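Local atomic coordinates of probable 2-phosphosulfolactate phosphatase (Clostridium acetobutylicum, PDB entry 1VR0), a protein that probably catalyses the magnesium-dependent hydrolysis of (2R)-O-phospho-3-sulfolactate to (2R)-3-sulfolactate and inorganic phosphate. Residues 43-48 with 132-137; 54-60 with 107-113; 127-131 with 144-150; 204-209 with 226-232. One frame throughout, in Å; residues are numbered along the deposited sequence.

Contact 1 (43-48 with 132-137); sequences TSVITT and IGSVLN
Thr43 and Thr47, on the first turns of helix 42-51, face the end of strand 129-133 of the mixed sheet and the turn before helix 138-148. Thr43 OG1 donates to Gly133 O at 2.9 Å. A chi1 of 54° sets this hydroxyl between the backbone N and the carbonyl carbon and turns the methyl toward Ile132, whose CG2 lies 3.7 Å from Thr43 CG2. The same hydroxyl is bonded to the backbone N of Asp38, a magnesium ligand, so threonine suits this place by offering a polar branch and an apolar one. Ile46 extends the apolar side, meeting the same Ile132 methyl at about a right angle.

The contact thus fastens a helix following the metal-binding end of strand 33-37 to the neighbouring parallel strand, with the side chain of Thr43 about 7 Å from the bound magnesium ion. Thr47 OG1 donates to Thr43 O at 2.7 Å, nearly along the C=O axis; this carbonyl also takes the helical N-H of Thr47, while the Thr47 methyl lies against the amide of Asn137. That amide holds the turn: Asn137 ND2 donates to Ile132 O at 3.1 Å in a nearly straight bond (170°), and it also reaches Leu237 O. Ser134 OG sits 3.5 Å from Thr47 OG1, at best a weak bond. Leu136 CD1 comes within 3.5 Å of Thr48 OG1, which is bonded to Ser44 O and to Tyr228 OH. A water links the segments, donating to Ser44 OG at 2.8 Å and accepting weakly from Val135 N; Ser44 OG is also bonded to Met39 O.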
# COMPACT_ATOMS: atom_id res chain seq x y z
N THR A 43 8.66 13.57 -11.56
CA THR A 43 9.86 13.81 -10.79
C THR A 43 11.11 13.55 -11.59
O THR A 43 12.17 14.05 -11.24
CB THR A 43 9.92 13.03 -9.49
OG1 THR A 43 9.74 11.63 -9.73
CG2 THR A 43 8.85 13.52 -8.57
N SER A 44 10.99 12.77 -12.67
CA SER A 44 12.10 12.63 -13.62
C SER A 44 12.28 13.92 -14.42
O SER A 44 13.41 14.31 -14.72
CB SER A 44 11.87 11.44 -14.55
OG SER A 44 11.89 10.26 -13.77
N VAL A 45 11.16 14.58 -14.73
CA VAL A 45 11.21 15.87 -15.38
C VAL A 45 11.83 16.93 -14.44
O VAL A 45 12.80 17.59 -14.77
CB VAL A 45 9.81 16.34 -15.84
CG1 VAL A 45 9.82 17.80 -16.08
CG2 VAL A 45 9.36 15.58 -17.11
N ILE A 46 11.27 17.08 -13.27
CA ILE A 46 11.78 18.07 -12.34
C ILE A 46 13.30 17.91 -12.12
O ILE A 46 14.04 18.89 -12.19
CB ILE A 46 11.03 18.02 -11.01
CG1 ILE A 46 9.60 18.51 -11.22
CG2 ILE A 46 11.73 18.89 -9.97
CD1 ILE A 46 8.62 17.87 -10.31
N THR A 47 13.72 16.68 -11.86
CA THR A 47 15.10 16.36 -11.61
C THR A 47 15.99 16.75 -12.81
O THR A 47 17.05 17.33 -12.64
CB THR A 47 15.23 14.85 -11.33
OG1 THR A 47 14.54 14.54 -10.12
CG2 THR A 47 16.70 14.45 -11.18
N THR A 48 15.54 16.40 -14.01
CA THR A 48 16.29 16.66 -15.21
C THR A 48 16.39 18.19 -15.48
O THR A 48 17.48 18.73 -15.74
CB THR A 48 15.65 15.91 -16.40
OG1 THR A 48 15.74 14.50 -16.16
CG2 THR A 48 16.34 16.23 -17.72
N ILE A 132 12.79 15.74 -3.91
CA ILE A 132 12.24 15.21 -5.15
C ILE A 132 13.12 14.09 -5.60
O ILE A 132 14.30 14.29 -5.80
CB ILE A 132 12.18 16.27 -6.25
CG1 ILE A 132 11.34 17.48 -5.80
CG2 ILE A 132 11.63 15.65 -7.50
CD1 ILE A 132 9.93 17.14 -5.28
N GLY A 133 12.55 12.90 -5.74
CA GLY A 133 13.32 11.72 -6.07
C GLY A 133 12.86 10.98 -7.30
O GLY A 133 11.70 11.06 -7.71
N SER A 134 13.79 10.25 -7.88
CA SER A 134 13.56 9.52 -9.12
C SER A 134 14.66 8.50 -9.21
O SER A 134 15.61 8.54 -8.41
CB SER A 134 13.63 10.47 -10.32
OG SER A 134 14.93 11.08 -10.44
N VAL A 135 14.58 7.62 -10.20
CA VAL A 135 15.71 6.71 -10.45
C VAL A 135 16.98 7.48 -10.77
O VAL A 135 18.08 7.11 -10.36
CB VAL A 135 15.39 5.69 -11.60
CG1 VAL A 135 16.53 4.69 -11.79
CG2 VAL A 135 14.15 4.94 -11.28
N LEU A 136 16.81 8.56 -11.52
CA LEU A 136 17.94 9.35 -12.02
C LEU A 136 18.80 9.92 -10.91
O LEU A 136 20.00 10.01 -11.08
CB LEU A 136 17.43 10.51 -12.87
CG LEU A 136 16.57 10.17 -14.07
CD1 LEU A 136 15.77 11.40 -14.49
CD2 LEU A 136 17.45 9.64 -15.18
N ASN A 137 18.18 10.33 -9.80
CA ASN A 137 18.94 10.89 -8.67
C ASN A 137 18.82 10.10 -7.37
O ASN A 137 19.06 10.63 -6.28
CB ASN A 137 18.59 12.37 -8.45
CG ASN A 137 17.20 12.58 -7.88
OD1 ASN A 137 16.39 11.67 -7.88
ND2 ASN A 137 16.94 13.77 -7.38
O HOH W 1 13.65 8.29 -12.88

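Contact 2 (54-60 with 107-113); sequences CKRVVPV and GKTLIMT
Val57 lies beside Leu110 and against Met112, the apolar centre of two parallel strands, 56-59 and 109-113, in a three-stranded sheet. The Val57 and Leu110 side chains lie side by side and point the same way, Val57 CG2 meeting Leu110 CD2, while Val57 CG1 comes within 3.5 Å of CG of Met112, which was deposited as selenomethionine. This face is covered by helix 42-51, and Cys54 SG adds to it beside Leu110 CB. On the face of Val58 and Ile111, Ile111 turns its CD1 back to within 3.8 Å of Val58 CB. Beta-branched Val57, Val58, Ile111 and Thr109 favour extended backbone, and Val57, Leu110 and Met112 fill the space between strand and helix 42-51.

Strand 109-113 enters between 56-59 and 77-81, which helix 63-73 links. The parallel ladder runs from Leu110 N to Arg56 O, then Val58 N to Leu110 O, Met112 N to Val58 O and Val60 N to Met112 O (2.8 Å). Pro59, with no amide hydrogen, costs this ladder nothing.

At one end, Thr113 OG1 donates to Val60 O at 2.9 Å from well above the carbonyl plane, and is also hydrogen-bonded to Arg83 NH2. At the other end, Lys55 N donates to Lys108 O. On the Val58 and Ile111 face, toward the start of the strands, Arg56 crosses Thr109 at a slant, CG near OG1 and CG2, and bends at chi3. Its NE forms a salt bridge with Glu245, while Arg56 NH1 makes a weak, bent bond of 2.8 Å to Thr109 OG1, at the guanidinium edge.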
# COMPACT_ATOMS: atom_id res chain seq x y z
N CYS A 54 17.79 24.92 -14.96
CA CYS A 54 16.52 25.58 -14.69
C CYS A 54 16.59 26.30 -13.36
O CYS A 54 17.16 25.78 -12.41
CB CYS A 54 15.46 24.51 -14.64
SG CYS A 54 13.83 25.05 -14.25
N LYS A 55 16.03 27.50 -13.28
CA LYS A 55 16.13 28.29 -12.06
C LYS A 55 15.24 27.76 -10.96
O LYS A 55 15.66 27.66 -9.80
CB LYS A 55 15.73 29.72 -12.28
CG LYS A 55 15.70 30.52 -10.98
CD LYS A 55 15.94 32.01 -11.24
CE LYS A 55 16.01 32.77 -9.93
NZ LYS A 55 16.76 34.01 -10.15
N ARG A 56 13.99 27.50 -11.30
CA ARG A 56 13.06 26.93 -10.34
C ARG A 56 11.93 26.23 -11.05
O ARG A 56 11.63 26.53 -12.19
CB ARG A 56 12.50 28.04 -9.45
CG ARG A 56 11.56 29.02 -10.16
CD ARG A 56 10.82 29.90 -9.17
NE ARG A 56 11.67 30.90 -8.54
CZ ARG A 56 11.98 32.07 -9.10
NH1 ARG A 56 11.53 32.40 -10.30
NH2 ARG A 56 12.76 32.92 -8.45
N VAL A 57 11.31 25.29 -10.35
CA VAL A 57 10.07 24.69 -10.79
C VAL A 57 8.98 25.07 -9.81
O VAL A 57 9.16 24.92 -8.62
CB VAL A 57 10.14 23.15 -10.84
CG1 VAL A 57 8.81 22.60 -11.31
CG2 VAL A 57 11.27 22.65 -11.75
N VAL A 58 7.84 25.55 -10.32
CA VAL A 58 6.68 25.88 -9.51
C VAL A 58 5.54 24.90 -9.86
O VAL A 58 4.90 25.06 -10.90
CB VAL A 58 6.18 27.29 -9.78
CG1 VAL A 58 4.96 27.61 -8.91
CG2 VAL A 58 7.28 28.30 -9.61
N PRO A 59 5.30 23.87 -9.02
CA PRO A 59 4.21 22.94 -9.21
C PRO A 59 2.85 23.50 -8.78
O PRO A 59 2.73 24.09 -7.73
CB PRO A 59 4.61 21.77 -8.31
CG PRO A 59 5.36 22.35 -7.25
CD PRO A 59 6.07 23.54 -7.81
N VAL A 60 1.85 23.33 -9.63
CA VAL A 60 0.49 23.75 -9.33
C VAL A 60 -0.52 22.63 -9.66
O VAL A 60 -0.21 21.65 -10.36
CB VAL A 60 0.13 25.04 -10.06
CG1 VAL A 60 1.13 26.14 -9.71
CG2 VAL A 60 0.05 24.83 -11.57
N GLY A 107 17.99 28.96 -16.61
CA GLY A 107 17.63 30.26 -16.05
C GLY A 107 16.15 30.53 -16.03
O GLY A 107 15.71 31.51 -15.43
N LYS A 108 15.37 29.63 -16.63
CA LYS A 108 13.94 29.83 -16.73
C LYS A 108 13.19 29.32 -15.50
O LYS A 108 13.75 28.63 -14.64
CB LYS A 108 13.44 29.26 -18.06
CG LYS A 108 13.88 30.22 -19.18
CD LYS A 108 13.59 29.72 -20.55
CE LYS A 108 13.80 30.83 -21.60
NZ LYS A 108 12.67 31.79 -21.60
N THR A 109 11.93 29.74 -15.39
CA THR A 109 11.03 29.32 -14.32
C THR A 109 9.95 28.41 -14.91
O THR A 109 9.14 28.83 -15.71
CB THR A 109 10.36 30.55 -13.66
OG1 THR A 109 11.29 31.22 -12.82
CG2 THR A 109 9.15 30.15 -12.83
N LEU A 110 9.94 27.15 -14.49
CA LEU A 110 9.04 26.15 -15.05
C LEU A 110 7.78 26.02 -14.21
O LEU A 110 7.82 25.50 -13.09
CB LEU A 110 9.79 24.83 -15.13
CG LEU A 110 9.05 23.61 -15.59
CD1 LEU A 110 8.36 23.82 -16.93
CD2 LEU A 110 10.07 22.53 -15.67
N ILE A 111 6.67 26.51 -14.74
CA ILE A 111 5.38 26.32 -14.12
C ILE A 111 4.85 24.98 -14.63
O ILE A 111 4.70 24.77 -15.82
CB ILE A 111 4.37 27.41 -14.51
CG1 ILE A 111 4.94 28.83 -14.37
CG2 ILE A 111 3.11 27.29 -13.70
CD1 ILE A 111 5.58 29.18 -13.04
N MSE A 112 4.59 24.04 -13.73
CA MSE A 112 3.98 22.79 -14.15
C MSE A 112 2.87 22.25 -13.31
O MSE A 112 2.80 22.46 -12.10
CB MSE A 112 5.03 21.69 -14.35
CG MSE A 112 6.08 21.54 -13.30
SE MSE A 112 7.19 19.85 -13.54
CE MSE A 112 6.93 19.50 -15.61
N THR A 113 1.99 21.52 -13.99
CA THR A 113 0.91 20.82 -13.38
C THR A 113 0.83 19.47 -14.06
O THR A 113 0.91 19.38 -15.30
CB THR A 113 -0.41 21.61 -13.49
OG1 THR A 113 -1.44 20.87 -12.86
CG2 THR A 113 -0.80 21.90 -14.94

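Contact 3 (127-131 with 144-150); sequences ARDIL and KIVELNN
Leu131, Leu148 and Ile145 supply the apolar part of the meeting between strand 129-133 and helix 138-148. Leu131 CD1 lies 4.1 Å from Ile145 CG1 and somewhat farther from Leu148 CD1, so one branch of a leucine sits against two positions of the helix. Lys144 joins in with its aliphatic part: its CG is 4.0 Å from Leu131 CD1 and equally near the other methyl, CD2. A lysine suits this border because its stem can cover a leucine while its charge goes elsewhere.

That charge makes an ionic contact within the helix, Lys144 NZ meeting Glu147 OE1 at 2.7 Å on the syn lone pair.

Flat groups stack at the outer end. The guanidinium of Arg128 and the amide of Asn150 are nearly parallel, 10° apart, with ND2 above the guanidinium near its rim. Arg128 NH1 and Asn150 ND2 are both donors, so their 3.5 Å approach is stacking and not a hydrogen bond.

The polar link across the segments is a water, which donates to Asp129 OD2 at 2.6 Å and accepts from Asn150 ND2; ND2 also donates to Asn31 O. Leu148 lays both methyls over one face of the Asp129 carboxylate, CD2 3.5 Å from Asp129 OD2, while OD2 is bonded to the water.

Asn149, with its positive phi, ends the helix and turns the chain toward strand 152-156. Strand and helix run nearly antiparallel, at 171°, as in the first half of a beta-alpha-beta crossover; here it joins two parallel strands of the mixed sheet with strand 33-37 between them.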
# COMPACT_ATOMS: atom_id res chain seq x y z
N ALA A 127 5.86 18.38 5.83
CA ALA A 127 7.12 17.71 6.13
C ALA A 127 8.16 18.74 6.48
O ALA A 127 8.05 19.89 6.05
CB ALA A 127 7.57 16.89 4.95
N ARG A 128 9.18 18.35 7.24
CA ARG A 128 10.30 19.25 7.49
C ARG A 128 11.08 19.57 6.20
O ARG A 128 11.46 20.72 5.97
CB ARG A 128 11.25 18.68 8.53
CG ARG A 128 12.36 19.67 8.94
CD ARG A 128 13.37 19.02 9.82
NE ARG A 128 12.83 18.73 11.14
CZ ARG A 128 13.43 17.96 12.04
NH1 ARG A 128 14.60 17.38 11.78
NH2 ARG A 128 12.84 17.77 13.22
N ASP A 129 11.34 18.54 5.40
CA ASP A 129 12.02 18.71 4.12
C ASP A 129 11.30 17.89 3.11
O ASP A 129 11.10 16.71 3.35
CB ASP A 129 13.46 18.19 4.21
CG ASP A 129 14.33 19.05 5.10
OD1 ASP A 129 14.65 20.17 4.68
OD2 ASP A 129 14.70 18.60 6.22
N ILE A 130 10.92 18.50 1.98
CA ILE A 130 10.38 17.76 0.84
C ILE A 130 11.44 17.60 -0.26
O ILE A 130 11.81 18.57 -0.91
CB ILE A 130 9.15 18.42 0.20
CG1 ILE A 130 8.00 18.55 1.20
CG2 ILE A 130 8.71 17.60 -1.04
CD1 ILE A 130 7.97 19.84 1.90
N LEU A 131 11.89 16.38 -0.48
CA LEU A 131 12.85 16.06 -1.53
C LEU A 131 12.19 15.51 -2.76
O LEU A 131 11.16 14.87 -2.68
CB LEU A 131 13.85 15.02 -1.03
CG LEU A 131 14.59 15.36 0.26
CD1 LEU A 131 15.56 14.23 0.61
CD2 LEU A 131 15.35 16.70 0.15
N LYS A 144 21.36 12.64 0.67
CA LYS A 144 20.69 13.76 1.33
C LYS A 144 19.84 13.33 2.54
O LYS A 144 19.81 13.98 3.59
CB LYS A 144 19.86 14.55 0.33
CG LYS A 144 19.21 15.82 0.86
CD LYS A 144 20.18 16.87 1.25
CE LYS A 144 19.45 18.07 1.87
NZ LYS A 144 20.41 19.10 2.41
N ILE A 145 19.18 12.21 2.39
CA ILE A 145 18.42 11.59 3.48
C ILE A 145 19.27 11.36 4.71
O ILE A 145 18.87 11.69 5.82
CB ILE A 145 17.79 10.28 3.01
CG1 ILE A 145 16.59 10.58 2.14
CG2 ILE A 145 17.37 9.43 4.18
CD1 ILE A 145 16.07 9.35 1.34
N VAL A 146 20.45 10.80 4.52
CA VAL A 146 21.37 10.53 5.62
C VAL A 146 21.84 11.83 6.27
O VAL A 146 21.84 11.95 7.48
CB VAL A 146 22.57 9.70 5.14
CG1 VAL A 146 23.64 9.55 6.21
CG2 VAL A 146 22.09 8.34 4.66
N GLU A 147 22.22 12.80 5.45
CA GLU A 147 22.67 14.11 5.94
C GLU A 147 21.59 14.77 6.78
O GLU A 147 21.87 15.32 7.82
CB GLU A 147 23.05 15.04 4.77
CG GLU A 147 23.77 16.33 5.17
CD GLU A 147 23.05 17.64 4.72
OE1 GLU A 147 22.22 17.61 3.78
OE2 GLU A 147 23.31 18.71 5.32
N LEU A 148 20.33 14.70 6.31
CA LEU A 148 19.22 15.35 6.99
C LEU A 148 18.92 14.72 8.34
O LEU A 148 18.34 15.36 9.23
CB LEU A 148 17.98 15.31 6.12
CG LEU A 148 17.91 16.35 5.02
CD1 LEU A 148 16.64 16.14 4.31
CD2 LEU A 148 18.02 17.77 5.57
N ASN A 149 19.30 13.45 8.47
CA ASN A 149 19.31 12.74 9.76
C ASN A 149 17.98 12.77 10.53
O ASN A 149 17.97 12.90 11.76
CB ASN A 149 20.41 13.27 10.66
CG ASN A 149 20.72 12.31 11.80
OD1 ASN A 149 20.61 11.08 11.65
ND2 ASN A 149 21.06 12.85 12.94
N ASN A 150 16.88 12.62 9.79
CA ASN A 150 15.54 12.70 10.31
C ASN A 150 14.80 11.47 9.79
O ASN A 150 15.22 10.87 8.79
CB ASN A 150 14.90 13.98 9.75
CG ASN A 150 13.55 14.32 10.36
OD1 ASN A 150 13.18 13.82 11.40
ND2 ASN A 150 12.84 15.22 9.70
O HOH W 2 14.13 16.43 7.55

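Contact 4 (204-209 with 226-232); sequences IKGFVK and FEYCCKK
Lys205 and Phe226 lead the contact between the short helix 205-208 and the end of helix 223-229. The ring of Phe226 comes edge-on to the first helix: its CZ is 3.8 Å from Lys205 O, which lies in the ring plane, and its CE1 is 3.9 Å from Val208 CG1. Lys209 crosses the same ring at about a right angle, its CE 4.1 Å from Phe226 CE2. Cys230 is small enough to let the backbones come close, and its CB meets Lys205 CG at 3.9 Å.

From there Lys205 continues as an extended chain toward Glu227, whose OE2 is 3.4 Å from Lys205 NZ in a salt bridge. Glu227 is bent at chi2 (-106°), which swings its carboxylate across toward the lysine. At the far end, Ile204 CD1 touches Lys232 CE at 4.0 Å, a methyl on a lysine stem.

A second layer fixes these groups. Tyr214 meets the Phe226 ring edge-to-face, and Met218 packs on it. Lys232 NZ is held by Glu202 O and Tyr198 OH, so its stem is kept stretched past Ile204. Phe207 stacks edge-to-face with Tyr196 of the second subunit, which brings helix 205-208 to the dimer interface. The contact folds the chain ahead of helix 212-219, which supplies His213 and Arg216 of the sulfolactate pocket, against helix 223-229, with Phe226 about 9 Å from that ligand.

No hydrogen bond joins the two segments. Their attraction comes from apolar contacts, round the Phe226 ring and along lysine stems, with a long salt bridge at the rim; the slightly positive ring hydrogens near Lys205 O would be expected to add a weak electrostatic attraction.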
# COMPACT_ATOMS: atom_id res chain seq x y z
N ILE A 204 15.38 -2.78 -12.57
CA ILE A 204 14.20 -1.91 -12.55
C ILE A 204 13.30 -2.03 -13.79
O ILE A 204 12.13 -2.33 -13.66
CB ILE A 204 14.58 -0.44 -12.27
CG1 ILE A 204 15.14 -0.33 -10.85
CG2 ILE A 204 13.35 0.48 -12.39
CD1 ILE A 204 15.72 1.05 -10.47
N LYS A 205 13.86 -1.73 -14.96
CA LYS A 205 13.17 -1.82 -16.27
C LYS A 205 12.22 -3.00 -16.37
O LYS A 205 11.05 -2.85 -16.72
CB LYS A 205 14.19 -2.01 -17.39
CG LYS A 205 14.56 -0.82 -18.26
CD LYS A 205 15.65 -1.30 -19.25
CE LYS A 205 15.91 -0.31 -20.36
NZ LYS A 205 16.89 -0.92 -21.35
N GLY A 206 12.74 -4.19 -16.08
CA GLY A 206 11.98 -5.42 -16.29
C GLY A 206 10.68 -5.45 -15.53
O GLY A 206 9.65 -5.79 -16.06
N PHE A 207 10.72 -5.06 -14.27
CA PHE A 207 9.60 -5.24 -13.40
C PHE A 207 8.56 -4.15 -13.58
O PHE A 207 7.37 -4.35 -13.37
CB PHE A 207 10.11 -5.31 -11.96
CG PHE A 207 9.09 -5.77 -11.01
CD1 PHE A 207 8.93 -7.12 -10.76
CD2 PHE A 207 8.25 -4.86 -10.38
CE1 PHE A 207 7.94 -7.55 -9.89
CE2 PHE A 207 7.25 -5.29 -9.50
CZ PHE A 207 7.11 -6.62 -9.25
N VAL A 208 9.00 -2.97 -13.99
CA VAL A 208 8.07 -1.89 -14.25
C VAL A 208 7.08 -2.27 -15.36
O VAL A 208 5.93 -1.82 -15.38
CB VAL A 208 8.82 -0.60 -14.64
CG1 VAL A 208 7.82 0.50 -15.07
CG2 VAL A 208 9.67 -0.11 -13.48
N LYS A 209 7.52 -3.12 -16.30
CA LYS A 209 6.62 -3.55 -17.38
C LYS A 209 5.34 -4.25 -16.88
O LYS A 209 4.40 -4.37 -17.64
CB LYS A 209 7.37 -4.41 -18.38
CG LYS A 209 8.42 -3.60 -19.07
CD LYS A 209 9.18 -4.40 -20.07
CE LYS A 209 10.36 -3.64 -20.59
NZ LYS A 209 11.17 -4.52 -21.41
N PHE A 226 10.60 6.23 -21.18
CA PHE A 226 10.66 5.06 -20.29
C PHE A 226 12.12 4.59 -20.07
O PHE A 226 12.54 4.35 -18.94
CB PHE A 226 9.79 3.91 -20.83
CG PHE A 226 10.07 2.59 -20.19
CD1 PHE A 226 9.68 2.34 -18.90
CD2 PHE A 226 10.78 1.59 -20.87
CE1 PHE A 226 9.98 1.13 -18.28
CE2 PHE A 226 11.08 0.36 -20.26
CZ PHE A 226 10.68 0.14 -18.96
N GLU A 227 12.88 4.45 -21.15
CA GLU A 227 14.25 3.96 -21.01
C GLU A 227 15.11 4.97 -20.27
O GLU A 227 16.01 4.59 -19.51
CB GLU A 227 14.90 3.72 -22.37
CG GLU A 227 14.05 2.99 -23.38
CD GLU A 227 14.47 1.57 -23.59
OE1 GLU A 227 15.01 1.32 -24.68
OE2 GLU A 227 14.25 0.72 -22.67
N TYR A 228 14.86 6.25 -20.53
CA TYR A 228 15.61 7.32 -19.91
C TYR A 228 15.35 7.35 -18.40
O TYR A 228 16.29 7.39 -17.60
CB TYR A 228 15.26 8.66 -20.58
CG TYR A 228 15.85 9.83 -19.87
CD1 TYR A 228 17.16 10.21 -20.09
CD2 TYR A 228 15.12 10.52 -18.91
CE1 TYR A 228 17.74 11.28 -19.41
CE2 TYR A 228 15.68 11.59 -18.21
CZ TYR A 228 16.99 11.97 -18.48
OH TYR A 228 17.56 13.03 -17.83
N CYS A 229 14.08 7.33 -18.01
CA CYS A 229 13.70 7.37 -16.59
C CYS A 229 14.14 6.16 -15.76
O CYS A 229 14.11 6.22 -14.53
CB CYS A 229 12.19 7.55 -16.45
SG CYS A 229 11.61 9.13 -17.14
N CYS A 230 14.53 5.09 -16.43
CA CYS A 230 15.09 3.94 -15.74
C CYS A 230 16.60 4.00 -15.54
O CYS A 230 17.17 3.09 -14.97
CB CYS A 230 14.74 2.69 -16.51
SG CYS A 230 13.00 2.31 -16.42
N LYS A 231 17.26 5.05 -16.04
CA LYS A 231 18.70 5.18 -15.87
C LYS A 231 19.06 5.60 -14.44
O LYS A 231 18.53 6.57 -13.89
CB LYS A 231 19.28 6.15 -16.91
CG LYS A 231 18.93 5.73 -18.35
CD LYS A 231 20.10 5.67 -19.32
CE LYS A 231 19.95 4.39 -20.25
NZ LYS A 231 21.18 4.01 -21.05
N LYS A 232 19.95 4.84 -13.83
CA LYS A 232 20.37 5.06 -12.44
C LYS A 232 21.39 6.17 -12.30
O LYS A 232 22.31 6.25 -13.10
CB LYS A 232 20.98 3.77 -11.84
CG LYS A 232 19.99 2.64 -11.57
CD LYS A 232 20.68 1.37 -11.09
CE LYS A 232 19.71 0.42 -10.47
NZ LYS A 232 20.33 -0.92 -10.34

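How the contacts relate
Contact 1 is the central one and wholly buried; contact 2 is buried apart from a charged end; contacts 3 and 4 are partly buried. Contacts 1 and 3 share strand 129-133: its inner end meets a helix close to the metal site through hydroxyls and amides, its outer end meets the next helix through leucines and a water. Helix 42-51 carries contact 1 on one flank, while its Val45 and Ile46 pack on Met112 of contact 2, whose cohesion is mainly a backbone ladder. Contact 4 adjoins contact 1 where Ser44 packs on Cys229, yet works by aromatic edge and lysine stems. Contacts 2 and 4 lie about 25 Å apart between centres.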